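PDB 5THE: uncharacterized protein from Vanderwaltozyma polyspora, which probably binds a guide RNA and uses it to select target RNAs for cleavage, as a budding yeast Argonaute represented here by its C-terminal lobe. Local coordinates for residues Ala81-Asn86 against Leu188-Arg193; Ser97-Ser102 against Val218-Phe223; Gly422-Arg427 against Phe437-His442. All blocks are in the same frame, centred on the assembly; numbering follows the deposited sequence.

In the fold
Contacts 1 and 2 sit together, their centres 9 Å apart, in a parallel sheet consistent with the Rossmann-like MID domain of Argonautes. Contact 1 pairs strands 77-85 and 185-191. Strand 215-219, which leads into contact 2, lies beside strand 185-191, and Tyr189 O and Val218 N meet at 2.8 Å. The Phe83 ring meets Trp220 edge to face, joining the two contacts. Contact 3 lies about 42 Å from contact 1 and 41 Å from contact 2, centre to centre, in the RNase H-like PIWI part. One RNA strand spans the gap: contact 2 holds the phosphate of A2 of chain B, and His442 of contact 3 holds that of A6.

Contact 1: residues Ala81-Asn86 against Leu188-Arg193; sequences AIFINN and LYVLRR
Ile82 and Tyr189 lie on adjacent strands of a parallel sheet consistent with the MID domain, paired from Ala81-Leu188 to Ile84-Leu191, and the backbone bonds run as a ladder. Ile82 N donates to Leu188 O, and Ile82 O takes Val190 N, each at 2.8 Å; Ile84 repeats the pattern with Val190 O and Arg192 N. The apolar contacts divide between two faces. On one, Phe83 CD2 touches Val190 CG1 at 3.6 Å, while Val190 O lies over the ring face toward its rim and Arg192 CD reaches the ring edge. On the other, the CD1-CE1 side of the Tyr189 ring meets both Ile82 and Ile84, CD1 lying 3.8 Å from Ile84 CG1; its hydroxyl bonds Thr207. Leu191 packs on a uracil base of the bound RNA. Toward the C-terminal ends of the segments the contact turns polar. Asn85 CG stands anti to the backbone N (chi1 -177°), and Arg192 NH1 reaches OD1 at 2.7 Å, in the carbonyl plane on a lone pair and near the guanidinium plane. Thr89 O accepts from the same NH1 and from Asn85 ND2. Asn86 OD1 accepts from Arg193 N at 2.9 Å; ND2 donates to Arg193 O at 3.0 Å, nearly straight (171°), and also bonds Asp196. Asn85 thus pairs with the Arg192 guanidinium and Asn86 with the Arg193 backbone, so side-chain amides replace the backbone ladder.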
loop_
_atom_site.group_PDB
_atom_site.type_symbol
_atom_site.label_atom_id
_atom_site.label_comp_id
_atom_site.label_asym_id
_atom_site.label_seq_id
_atom_site.Cartn_x
_atom_site.Cartn_y
_atom_site.Cartn_z
ATOM N N ALA A 81 0.387 7.882 24.446
ATOM C CA ALA A 81 1.359 6.808 24.414
ATOM C C ALA A 81 0.940 5.712 25.388
ATOM O O ALA A 81 0.566 5.988 26.531
ATOM C CB ALA A 81 2.749 7.339 24.766
ATOM N N ILE A 82 0.989 4.471 24.930
ATOM C CA ILE A 82 0.759 3.307 25.775
ATOM C C ILE A 82 1.996 2.435 25.651
ATOM O O ILE A 82 2.282 1.900 24.573
ATOM C CB ILE A 82 -0.508 2.540 25.376
ATOM C CG1 ILE A 82 -1.742 3.441 25.528
ATOM C CG2 ILE A 82 -0.639 1.245 26.207
ATOM C CD1 ILE A 82 -3.053 2.758 25.123
ATOM N N PHE A 83 2.750 2.323 26.736
ATOM C CA PHE A 83 3.970 1.527 26.739
ATOM C C PHE A 83 3.595 0.073 26.994
ATOM O O PHE A 83 3.107 -0.276 28.074
ATOM C CB PHE A 83 4.945 2.044 27.795
ATOM C CG PHE A 83 6.329 1.471 27.675
ATOM C CD1 PHE A 83 6.653 0.267 28.277
ATOM C CD2 PHE A 83 7.306 2.136 26.962
ATOM C CE1 PHE A 83 7.926 -0.271 28.162
ATOM C CE2 PHE A 83 8.585 1.607 26.849
ATOM C CZ PHE A 83 8.888 0.401 27.447
ATOM N N ILE A 84 3.804 -0.775 25.994
ATOM C CA ILE A 84 3.514 -2.198 26.113
ATOM C C ILE A 84 4.805 -2.855 26.589
ATOM O O ILE A 84 5.765 -3.000 25.829
ATOM C CB ILE A 84 3.020 -2.788 24.794
ATOM C CG1 ILE A 84 1.775 -2.018 24.310
ATOM C CG2 ILE A 84 2.723 -4.287 24.967
ATOM C CD1 ILE A 84 0.503 -2.164 25.213
ATOM N N ASN A 85 4.846 -3.214 27.871
ATOM C CA ASN A 85 6.052 -3.801 28.443
ATOM C C ASN A 85 6.026 -5.305 28.179
ATOM O O ASN A 85 5.623 -6.109 29.024
ATOM C CB ASN A 85 6.134 -3.493 29.931
ATOM C CG ASN A 85 7.403 -4.029 30.549
ATOM O OD1 ASN A 85 8.443 -4.036 29.904
ATOM N ND2 ASN A 85 7.327 -4.479 31.801
ATOM N N ASN A 86 6.441 -5.699 26.973
ATOM C CA ASN A 86 6.420 -7.121 26.631
ATOM C C ASN A 86 7.755 -7.790 26.987
ATOM O O ASN A 86 8.427 -8.398 26.162
ATOM C CB ASN A 86 6.037 -7.331 25.163
ATOM C CG ASN A 86 6.912 -6.537 24.194
ATOM O OD1 ASN A 86 7.427 -5.476 24.530
ATOM N ND2 ASN A 86 7.069 -7.055 22.981
ATOM N N LEU A 188 -0.466 5.671 20.449
ATOM C CA LEU A 188 0.890 5.259 20.089
ATOM C C LEU A 188 1.306 4.126 21.019
ATOM O O LEU A 188 1.575 4.346 22.203
ATOM C CB LEU A 188 1.862 6.434 20.171
ATOM C CG LEU A 188 3.324 6.087 19.895
ATOM C CD1 LEU A 188 3.486 5.470 18.495
ATOM C CD2 LEU A 188 4.204 7.327 20.072
ATOM N N TYR A 189 1.323 2.907 20.501
ATOM C CA TYR A 189 1.845 1.789 21.269
ATOM C C TYR A 189 3.369 1.821 21.195
ATOM O O TYR A 189 3.943 1.800 20.098
ATOM C CB TYR A 189 1.301 0.471 20.732
ATOM C CG TYR A 189 -0.162 0.240 21.009
ATOM C CD1 TYR A 189 -0.640 0.186 22.317
ATOM C CD2 TYR A 189 -1.064 0.018 19.966
ATOM C CE1 TYR A 189 -1.974 -0.044 22.576
ATOM C CE2 TYR A 189 -2.411 -0.209 20.221
ATOM C CZ TYR A 189 -2.859 -0.240 21.531
ATOM O OH TYR A 189 -4.193 -0.467 21.803
ATOM N N VAL A 190 4.020 1.893 22.352
ATOM C CA VAL A 190 5.478 1.903 22.441
ATOM C C VAL A 190 5.898 0.538 22.965
ATOM O O VAL A 190 5.669 0.217 24.139
ATOM C CB VAL A 190 5.985 3.032 23.344
ATOM C CG1 VAL A 190 7.505 3.017 23.439
ATOM C CG2 VAL A 190 5.498 4.392 22.806
ATOM N N LEU A 191 6.505 -0.273 22.102
ATOM C CA LEU A 191 6.809 -1.663 22.446
ATOM C C LEU A 191 8.172 -1.755 23.109
ATOM O O LEU A 191 9.171 -1.300 22.545
ATOM C CB LEU A 191 6.785 -2.558 21.206
ATOM C CG LEU A 191 5.581 -2.351 20.297
ATOM C CD1 LEU A 191 5.706 -3.224 19.070
ATOM C CD2 LEU A 191 4.285 -2.641 21.041
ATOM N N ARG A 192 8.222 -2.367 24.295
ATOM C CA ARG A 192 9.512 -2.532 24.960
ATOM C C ARG A 192 10.464 -3.389 24.129
ATOM O O ARG A 192 11.666 -3.105 24.059
ATOM C CB ARG A 192 9.316 -3.142 26.349
ATOM C CG ARG A 192 10.625 -3.531 27.038
ATOM C CD ARG A 192 10.791 -2.787 28.345
ATOM N NE ARG A 192 12.031 -3.116 29.039
ATOM C CZ ARG A 192 12.109 -3.901 30.107
ATOM N NH1 ARG A 192 11.020 -4.458 30.621
ATOM N NH2 ARG A 192 13.284 -4.129 30.668
ATOM N N ARG A 193 9.957 -4.442 23.491
ATOM C CA ARG A 193 10.785 -5.314 22.665
ATOM C C ARG A 193 10.164 -5.415 21.278
ATOM O O ARG A 193 8.955 -5.633 21.156
ATOM C CB ARG A 193 10.929 -6.721 23.295
ATOM C CG ARG A 193 11.263 -6.743 24.814
ATOM C CD ARG A 193 12.768 -6.715 25.129
ATOM N NE ARG A 193 13.338 -8.059 25.289
ATOM C CZ ARG A 193 14.039 -8.470 26.347
ATOM N NH1 ARG A 193 14.278 -7.644 27.358
ATOM N NH2 ARG A 193 14.509 -9.710 26.391
#

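Contact 2: residues Ser97-Ser102 against Val218-Phe223; sequences SELDIS and VVWDNF. With nucleotides of chain B.
Trp220 and Phe223, on the short helix 220-223 that follows strand 215-219, pack against Glu98, Leu99 and Ser102 of helix 95-111, which flanks a parallel sheet consistent with the MID domain of Argonautes. Trp220 CG is anti to the backbone N (chi1 177°), and the six-membered end of the indole reaches the helix. There CH2 lies 3.5 Å from Leu99 CA and CZ3 3.7 Å from Leu99 CD1, with Glu98 CB beside CZ2. Leu99 CD1 also reaches the edge of the Phe223 ring. Ser102 CB sits over a face of that ring, 4.1 Å from its centroid and 23° off the normal, a CH-pi contact; Ser102 OG bonds Asn226. At the polar margin a water accepts from Trp220 NE1 at 3.0 Å and donates to Glu98 OE1 at 3.3 Å, an oxygen that also forms a salt bridge with Lys224. On the RNA side, OP2 of A2 of chain B is gripped twice, by Val219 N at 3.0 Å and by Asn222 ND2 at 3.2 Å, the latter bond straight (179°). Val219 is the N-cap residue, and its O takes both Asn222 N and Phe223 N. The apolar rings thus face helix 95-111, while the N-cap N-H and the Asn222 amide give a phosphate of the bound RNA, probably the guide, two donors that, with the helix start, may offset some of its charge.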
loop_
_atom_site.group_PDB
_atom_site.type_symbol
_atom_site.label_atom_id
_atom_site.label_comp_id
_atom_site.label_asym_id
_atom_site.label_seq_id
_atom_site.Cartn_x
_atom_site.Cartn_y
_atom_site.Cartn_z
ATOM N N SER A 97 10.536 9.273 32.052
ATOM C CA SER A 97 10.885 10.607 31.566
ATOM C C SER A 97 11.498 10.552 30.172
ATOM O O SER A 97 11.322 11.483 29.381
ATOM C CB SER A 97 11.828 11.313 32.550
ATOM O OG SER A 97 12.992 10.546 32.776
ATOM N N GLU A 98 12.196 9.468 29.839
ATOM C CA GLU A 98 12.687 9.333 28.475
ATOM C C GLU A 98 11.535 9.257 27.482
ATOM O O GLU A 98 11.603 9.844 26.397
ATOM C CB GLU A 98 13.602 8.118 28.359
ATOM C CG GLU A 98 15.053 8.439 28.709
ATOM C CD GLU A 98 15.964 7.221 28.679
ATOM O OE1 GLU A 98 15.517 6.139 28.242
ATOM O OE2 GLU A 98 17.132 7.352 29.102
ATOM N N LEU A 99 10.454 8.573 27.850
ATOM C CA LEU A 99 9.298 8.509 26.964
ATOM C C LEU A 99 8.598 9.860 26.867
ATOM O O LEU A 99 8.179 10.256 25.782
ATOM C CB LEU A 99 8.334 7.421 27.433
ATOM C CG LEU A 99 7.052 7.213 26.624
ATOM C CD1 LEU A 99 7.367 7.012 25.137
ATOM C CD2 LEU A 99 6.285 6.009 27.195
ATOM N N ASP A 100 8.464 10.583 27.988
ATOM C CA ASP A 100 7.935 11.946 27.939
ATOM C C ASP A 100 8.752 12.827 27.006
ATOM O O ASP A 100 8.200 13.592 26.197
ATOM C CB ASP A 100 7.922 12.555 29.338
ATOM C CG ASP A 100 6.889 11.922 30.221
ATOM O OD1 ASP A 100 5.821 11.549 29.688
ATOM O OD2 ASP A 100 7.141 11.783 31.437
ATOM N N ILE A 101 10.074 12.749 27.128
ATOM C CA ILE A 101 10.951 13.544 26.276
ATOM C C ILE A 101 10.748 13.170 24.809
ATOM O O ILE A 101 10.623 14.042 23.941
ATOM C CB ILE A 101 12.412 13.370 26.725
ATOM C CG1 ILE A 101 12.600 14.074 28.074
ATOM C CG2 ILE A 101 13.366 13.907 25.672
ATOM C CD1 ILE A 101 13.816 13.628 28.850
ATOM N N SER A 102 10.692 11.869 24.515
ATOM C CA SER A 102 10.520 11.438 23.128
ATOM C C SER A 102 9.173 11.881 22.569
ATOM O O SER A 102 9.080 12.259 21.399
ATOM C CB SER A 102 10.666 9.923 23.024
ATOM O OG SER A 102 12.013 9.549 23.211
ATOM N N VAL A 218 5.409 1.497 17.723
ATOM C CA VAL A 218 6.759 2.003 17.597
ATOM C C VAL A 218 7.615 1.145 18.524
ATOM O O VAL A 218 7.188 0.833 19.639
ATOM C CB VAL A 218 6.705 3.509 17.943
ATOM C CG1 VAL A 218 7.137 3.836 19.353
ATOM C CG2 VAL A 218 7.272 4.369 16.865
ATOM N N VAL A 219 8.758 0.653 18.034
ATOM C CA VAL A 219 9.684 -0.079 18.896
ATOM C C VAL A 219 10.473 0.941 19.703
ATOM O O VAL A 219 11.066 1.874 19.140
ATOM C CB VAL A 219 10.614 -1.000 18.077
ATOM C CG1 VAL A 219 11.638 -1.707 18.980
ATOM C CG2 VAL A 219 9.801 -2.038 17.329
ATOM N N TRP A 220 10.454 0.773 21.025
ATOM C CA TRP A 220 11.024 1.759 21.938
ATOM C C TRP A 220 12.501 2.019 21.663
ATOM O O TRP A 220 12.948 3.170 21.704
ATOM C CB TRP A 220 10.827 1.286 23.381
ATOM C CG TRP A 220 11.432 2.170 24.444
ATOM C CD1 TRP A 220 12.201 1.761 25.495
ATOM C CD2 TRP A 220 11.332 3.604 24.558
ATOM N NE1 TRP A 220 12.570 2.835 26.263
ATOM C CE2 TRP A 220 12.051 3.979 25.715
ATOM C CE3 TRP A 220 10.700 4.600 23.808
ATOM C CZ2 TRP A 220 12.158 5.309 26.137
ATOM C CZ3 TRP A 220 10.818 5.931 24.226
ATOM C CH2 TRP A 220 11.537 6.266 25.385
ATOM N N ASP A 221 13.288 0.971 21.392
ATOM C CA ASP A 221 14.714 1.220 21.160
ATOM C C ASP A 221 14.949 2.037 19.900
ATOM O O ASP A 221 16.001 2.676 19.779
ATOM C CB ASP A 221 15.512 -0.083 21.100
ATOM C CG ASP A 221 15.675 -0.728 22.479
ATOM O OD1 ASP A 221 15.567 -0.005 23.493
ATOM O OD2 ASP A 221 15.913 -1.956 22.551
ATOM N N ASN A 222 13.983 2.068 18.984
ATOM C CA ASN A 222 14.068 2.980 17.852
ATOM C C ASN A 222 13.569 4.368 18.226
ATOM O O ASN A 222 14.270 5.368 18.025
ATOM C CB ASN A 222 13.250 2.447 16.676
ATOM C CG ASN A 222 13.800 1.174 16.113
ATOM O OD1 ASN A 222 14.995 0.906 16.208
ATOM N ND2 ASN A 222 12.924 0.370 15.510
ATOM N N PHE A 223 12.344 4.434 18.750
ATOM C CA PHE A 223 11.699 5.708 19.052
ATOM C C PHE A 223 12.562 6.553 19.975
ATOM O O PHE A 223 12.710 7.765 19.768
ATOM C CB PHE A 223 10.330 5.437 19.689
ATOM C CG PHE A 223 9.487 6.667 19.904
ATOM C CD1 PHE A 223 9.425 7.663 18.940
ATOM C CD2 PHE A 223 8.731 6.814 21.062
ATOM C CE1 PHE A 223 8.645 8.791 19.141
ATOM C CE2 PHE A 223 7.935 7.942 21.265
ATOM C CZ PHE A 223 7.895 8.929 20.299
ATOM P P A B 2 9.454 0.317 14.214
ATOM O OP1 A B 2 10.344 -0.772 13.740
ATOM O OP2 A B 2 9.868 1.221 15.333
ATOM O "O5'" A B 2 9.060 1.210 12.958
ATOM C "C5'" A B 2 7.949 2.109 13.011
ATOM C "C4'" A B 2 8.047 3.148 11.931
ATOM O "O4'" A B 2 9.160 4.023 12.213
ATOM C "C3'" A B 2 8.352 2.626 10.539
ATOM O "O3'" A B 2 7.214 2.134 9.892
ATOM C "C2'" A B 2 8.967 3.841 9.861
ATOM O "O2'" A B 2 7.958 4.792 9.551
ATOM C "C1'" A B 2 9.795 4.405 11.005
ATOM N N9 A B 2 11.164 3.855 11.059
ATOM C C8 A B 2 11.563 2.699 11.684
ATOM N N7 A B 2 12.844 2.471 11.622
ATOM C C5 A B 2 13.324 3.577 10.928
ATOM C C6 A B 2 14.615 3.925 10.541
ATOM N N6 A B 2 15.658 3.147 10.833
ATOM N N1 A B 2 14.775 5.084 9.846
ATOM C C2 A B 2 13.683 5.824 9.583
ATOM N N3 A B 2 12.399 5.594 9.898
ATOM C C4 A B 2 12.304 4.441 10.568
ATOM O OP3 U B 1 1.800 -1.020 11.868
ATOM P P U B 1 2.359 -0.001 12.776
ATOM O OP1 U B 1 1.355 0.347 13.811
ATOM O OP2 U B 1 2.927 1.101 11.982
ATOM O "O5'" U B 1 3.541 -0.677 13.574
ATOM C "C5'" U B 1 4.841 -0.799 13.014
ATOM C "C4'" U B 1 5.830 -1.027 14.116
ATOM O "O4'" U B 1 5.534 -2.292 14.779
ATOM C "C3'" U B 1 7.290 -1.084 13.692
ATOM O "O3'" U B 1 8.076 -0.382 14.656
ATOM C "C2'" U B 1 7.611 -2.580 13.723
ATOM O "O2'" U B 1 8.967 -2.888 13.963
ATOM C "C1'" U B 1 6.710 -3.078 14.855
ATOM N N1 U B 1 6.334 -4.500 14.719
ATOM C C2 U B 1 6.642 -5.352 15.751
ATOM O O2 U B 1 7.179 -4.953 16.762
ATOM N N3 U B 1 6.290 -6.670 15.570
ATOM C C4 U B 1 5.661 -7.204 14.461
ATOM O O4 U B 1 5.392 -8.409 14.436
ATOM C C5 U B 1 5.384 -6.263 13.419
ATOM C C6 U B 1 5.730 -4.979 13.579
HETATM O O HOH W 1 14.099 3.248 28.845
#

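Contact 3: residues Gly422-Arg427 against Phe437-His442; sequences GTVVDR and FFIQSH. With nucleotides of chain B.
Val425 O is approached by several groups of the opposing strand. Phe438 N donates to it at 2.8 Å in a nearly straight bond (176°), Phe437 CA makes a longer CA-H...O contact, and the Phe438 ring turns its edge to it, CD1 3.8 Å away. Val425 N returns a bond to Phe438 O at 2.9 Å, which makes Val425-Phe438 a hydrogen-bonded antiparallel pair. Two residues on, Gln440 N donates to Thr423 O, which Ile439 CA also approaches at 3.2 Å. Between them Val424 and Ile439 form a non-hydrogen-bonded pair: their side chains lie side by side, with Val424 CG2 3.8 Å from Ile439 CG1. Val424 CG1, anti to its backbone N (chi1 -173°), sits close to Phe438 O. At the other end Asp426 CB meets Phe437 CB at 3.5 Å; the Asp426 carboxylate is held by Arg30, Gly12 and Gln469. Past the strand, His442 NE2 donates to OP1 of A6 of chain B at 2.8 Å, with the phosphate oxygen at the ring edge, so this end of the hairpin leads to the RNA backbone. Within the RNase H-like Piwi domain the hairpin lies between strands 25-31, which bonds to Val424, and 452-459, where Phe437 meets the Tyr454 ring and Phe438 stacks on His453. Helix 465-475 packs on the side of Val424, Phe437 and Ile439 through Gln469 and Cys472.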
loop_
_atom_site.group_PDB
_atom_site.type_symbol
_atom_site.label_atom_id
_atom_site.label_comp_id
_atom_site.label_asym_id
_atom_site.label_seq_id
_atom_site.Cartn_x
_atom_site.Cartn_y
_atom_site.Cartn_z
ATOM N N GLY A 422 12.570 4.803 -13.793
ATOM C CA GLY A 422 12.020 3.519 -14.058
ATOM C C GLY A 422 12.335 3.093 -15.487
ATOM O O GLY A 422 11.705 3.451 -16.499
ATOM N N THR A 423 13.376 2.293 -15.529
ATOM C CA THR A 423 13.725 1.525 -16.698
ATOM C C THR A 423 12.582 0.583 -17.057
ATOM O O THR A 423 12.118 -0.195 -16.220
ATOM C CB THR A 423 15.002 0.741 -16.386
ATOM O OG1 THR A 423 16.091 1.661 -16.240
ATOM C CG2 THR A 423 15.305 -0.280 -17.478
ATOM N N VAL A 424 12.133 0.658 -18.305
ATOM C CA VAL A 424 11.133 -0.250 -18.850
ATOM C C VAL A 424 11.815 -1.145 -19.868
ATOM O O VAL A 424 12.609 -0.673 -20.693
ATOM C CB VAL A 424 9.968 0.499 -19.528
ATOM C CG1 VAL A 424 8.861 -0.500 -19.932
ATOM C CG2 VAL A 424 9.419 1.557 -18.611
ATOM N N VAL A 425 11.475 -2.423 -19.834
ATOM C CA VAL A 425 11.867 -3.373 -20.861
ATOM C C VAL A 425 10.583 -4.067 -21.298
ATOM O O VAL A 425 9.940 -4.749 -20.492
ATOM C CB VAL A 425 12.907 -4.383 -20.352
ATOM C CG1 VAL A 425 13.180 -5.462 -21.401
ATOM C CG2 VAL A 425 14.209 -3.670 -19.994
ATOM N N ASP A 426 10.168 -3.846 -22.550
ATOM C CA ASP A 426 9.037 -4.606 -23.072
ATOM C C ASP A 426 9.381 -5.264 -24.401
ATOM O O ASP A 426 8.481 -5.610 -25.167
ATOM C CB ASP A 426 7.769 -3.745 -23.172
ATOM C CG ASP A 426 7.868 -2.602 -24.199
ATOM O OD1 ASP A 426 8.953 -2.322 -24.756
ATOM O OD2 ASP A 426 6.825 -1.958 -24.439
ATOM N N ARG A 427 10.671 -5.459 -24.681
ATOM C CA ARG A 427 11.111 -6.184 -25.859
ATOM C C ARG A 427 12.189 -7.183 -25.467
ATOM O O ARG A 427 12.865 -7.019 -24.450
ATOM C CB ARG A 427 11.640 -5.225 -26.935
ATOM C CG ARG A 427 10.552 -4.416 -27.601
ATOM C CD ARG A 427 11.130 -3.616 -28.689
ATOM N NE ARG A 427 10.198 -2.640 -29.235
ATOM C CZ ARG A 427 9.422 -2.868 -30.287
ATOM N NH1 ARG A 427 9.457 -4.053 -30.889
ATOM N NH2 ARG A 427 8.619 -1.910 -30.730
ATOM N N PHE A 437 5.417 -6.389 -19.691
ATOM C CA PHE A 437 6.549 -5.473 -19.683
ATOM C C PHE A 437 7.148 -5.486 -18.286
ATOM O O PHE A 437 6.484 -5.837 -17.309
ATOM C CB PHE A 437 6.152 -4.050 -20.114
ATOM C CG PHE A 437 4.972 -3.489 -19.385
ATOM C CD1 PHE A 437 5.126 -2.872 -18.154
ATOM C CD2 PHE A 437 3.704 -3.559 -19.940
ATOM C CE1 PHE A 437 4.043 -2.349 -17.484
ATOM C CE2 PHE A 437 2.603 -3.035 -19.272
ATOM C CZ PHE A 437 2.773 -2.432 -18.039
ATOM N N PHE A 438 8.428 -5.147 -18.214
ATOM C CA PHE A 438 9.115 -4.965 -16.945
ATOM C C PHE A 438 9.280 -3.479 -16.691
ATOM O O PHE A 438 9.553 -2.713 -17.619
ATOM C CB PHE A 438 10.508 -5.604 -16.946
ATOM C CG PHE A 438 10.514 -7.098 -17.034
ATOM C CD1 PHE A 438 10.428 -7.735 -18.263
ATOM C CD2 PHE A 438 10.672 -7.868 -15.886
ATOM C CE1 PHE A 438 10.464 -9.109 -18.352
ATOM C CE2 PHE A 438 10.717 -9.254 -15.965
ATOM C CZ PHE A 438 10.616 -9.876 -17.196
ATOM N N ILE A 439 9.140 -3.073 -15.433
ATOM C CA ILE A 439 9.570 -1.738 -15.019
ATOM C C ILE A 439 10.326 -1.882 -13.708
ATOM O O ILE A 439 9.859 -2.545 -12.780
ATOM C CB ILE A 439 8.412 -0.736 -14.855
ATOM C CG1 ILE A 439 7.540 -0.663 -16.109
ATOM C CG2 ILE A 439 8.968 0.639 -14.582
ATOM C CD1 ILE A 439 6.327 0.298 -15.984
ATOM N N GLN A 440 11.501 -1.291 -13.642
ATOM C CA GLN A 440 12.232 -1.177 -12.388
ATOM C C GLN A 440 12.023 0.266 -11.964
ATOM O O GLN A 440 12.686 1.166 -12.467
ATOM C CB GLN A 440 13.704 -1.544 -12.566
ATOM C CG GLN A 440 14.507 -1.564 -11.295
ATOM C CD GLN A 440 15.773 -2.386 -11.457
ATOM O OE1 GLN A 440 15.792 -3.360 -12.217
ATOM N NE2 GLN A 440 16.839 -1.988 -10.768
ATOM N N SER A 441 11.052 0.486 -11.083
ATOM C CA SER A 441 10.568 1.831 -10.809
ATOM C C SER A 441 11.328 2.516 -9.683
ATOM O O SER A 441 11.242 3.740 -9.551
ATOM C CB SER A 441 9.074 1.765 -10.469
ATOM O OG SER A 441 8.862 0.692 -9.546
ATOM N N HIS A 442 12.100 1.764 -8.911
ATOM C CA HIS A 442 12.675 2.207 -7.653
ATOM C C HIS A 442 14.192 2.333 -7.743
ATOM O O HIS A 442 14.849 1.731 -8.601
ATOM C CB HIS A 442 12.323 1.219 -6.545
ATOM C CG HIS A 442 12.795 -0.174 -6.822
ATOM N ND1 HIS A 442 12.245 -0.960 -7.813
ATOM C CD2 HIS A 442 13.763 -0.921 -6.242
ATOM C CE1 HIS A 442 12.859 -2.130 -7.833
ATOM N NE2 HIS A 442 13.788 -2.130 -6.894
ATOM P P A B 5 10.478 -1.017 -1.783
ATOM O OP1 A B 5 9.862 -0.994 -3.140
ATOM O OP2 A B 5 9.884 -1.812 -0.687
ATOM O "O5'" A B 5 11.998 -1.412 -1.987
ATOM C "C5'" A B 5 12.782 -0.729 -2.950
ATOM C "C4'" A B 5 14.253 -0.930 -2.695
ATOM O "O4'" A B 5 14.602 -0.369 -1.406
ATOM C "C3'" A B 5 14.704 -2.379 -2.612
ATOM O "O3'" A B 5 14.960 -2.907 -3.894
ATOM C "C2'" A B 5 15.945 -2.300 -1.730
ATOM O "O2'" A B 5 17.064 -1.860 -2.481
ATOM C "C1'" A B 5 15.569 -1.172 -0.773
ATOM N N9 A B 5 14.996 -1.681 0.476
ATOM C C8 A B 5 13.696 -2.031 0.754
ATOM N N7 A B 5 13.541 -2.449 1.988
ATOM C C5 A B 5 14.816 -2.367 2.533
ATOM C C6 A B 5 15.309 -2.664 3.806
ATOM N N6 A B 5 14.524 -3.129 4.779
ATOM N N1 A B 5 16.637 -2.464 4.021
ATOM C C2 A B 5 17.404 -1.995 3.016
ATOM N N3 A B 5 17.046 -1.674 1.770
ATOM C C4 A B 5 15.729 -1.895 1.610
ATOM P P A B 6 14.549 -4.406 -4.264
ATOM O OP1 A B 6 14.756 -4.469 -5.748
ATOM O OP2 A B 6 13.266 -4.784 -3.636
ATOM O "O5'" A B 6 15.631 -5.297 -3.524
ATOM C "C5'" A B 6 16.966 -5.315 -3.969
ATOM C "C4'" A B 6 17.836 -5.969 -2.943
ATOM O "O4'" A B 6 17.756 -5.218 -1.707
ATOM C "C3'" A B 6 17.441 -7.384 -2.544
ATOM O "O3'" A B 6 17.919 -8.360 -3.456
ATOM C "C2'" A B 6 18.057 -7.505 -1.166
ATOM O "O2'" A B 6 19.457 -7.711 -1.306
ATOM C "C1'" A B 6 17.820 -6.092 -0.611
ATOM N N9 A B 6 16.535 -5.972 0.098
ATOM C C8 A B 6 15.307 -5.715 -0.461
ATOM N N7 A B 6 14.321 -5.651 0.398
ATOM C C5 A B 6 14.952 -5.885 1.608
ATOM C C6 A B 6 14.445 -5.948 2.909
ATOM N N6 A B 6 13.148 -5.772 3.185
ATOM N N1 A B 6 15.333 -6.195 3.902
ATOM C C2 A B 6 16.632 -6.364 3.588
ATOM N N3 A B 6 17.233 -6.323 2.395
ATOM C C4 A B 6 16.317 -6.079 1.445
#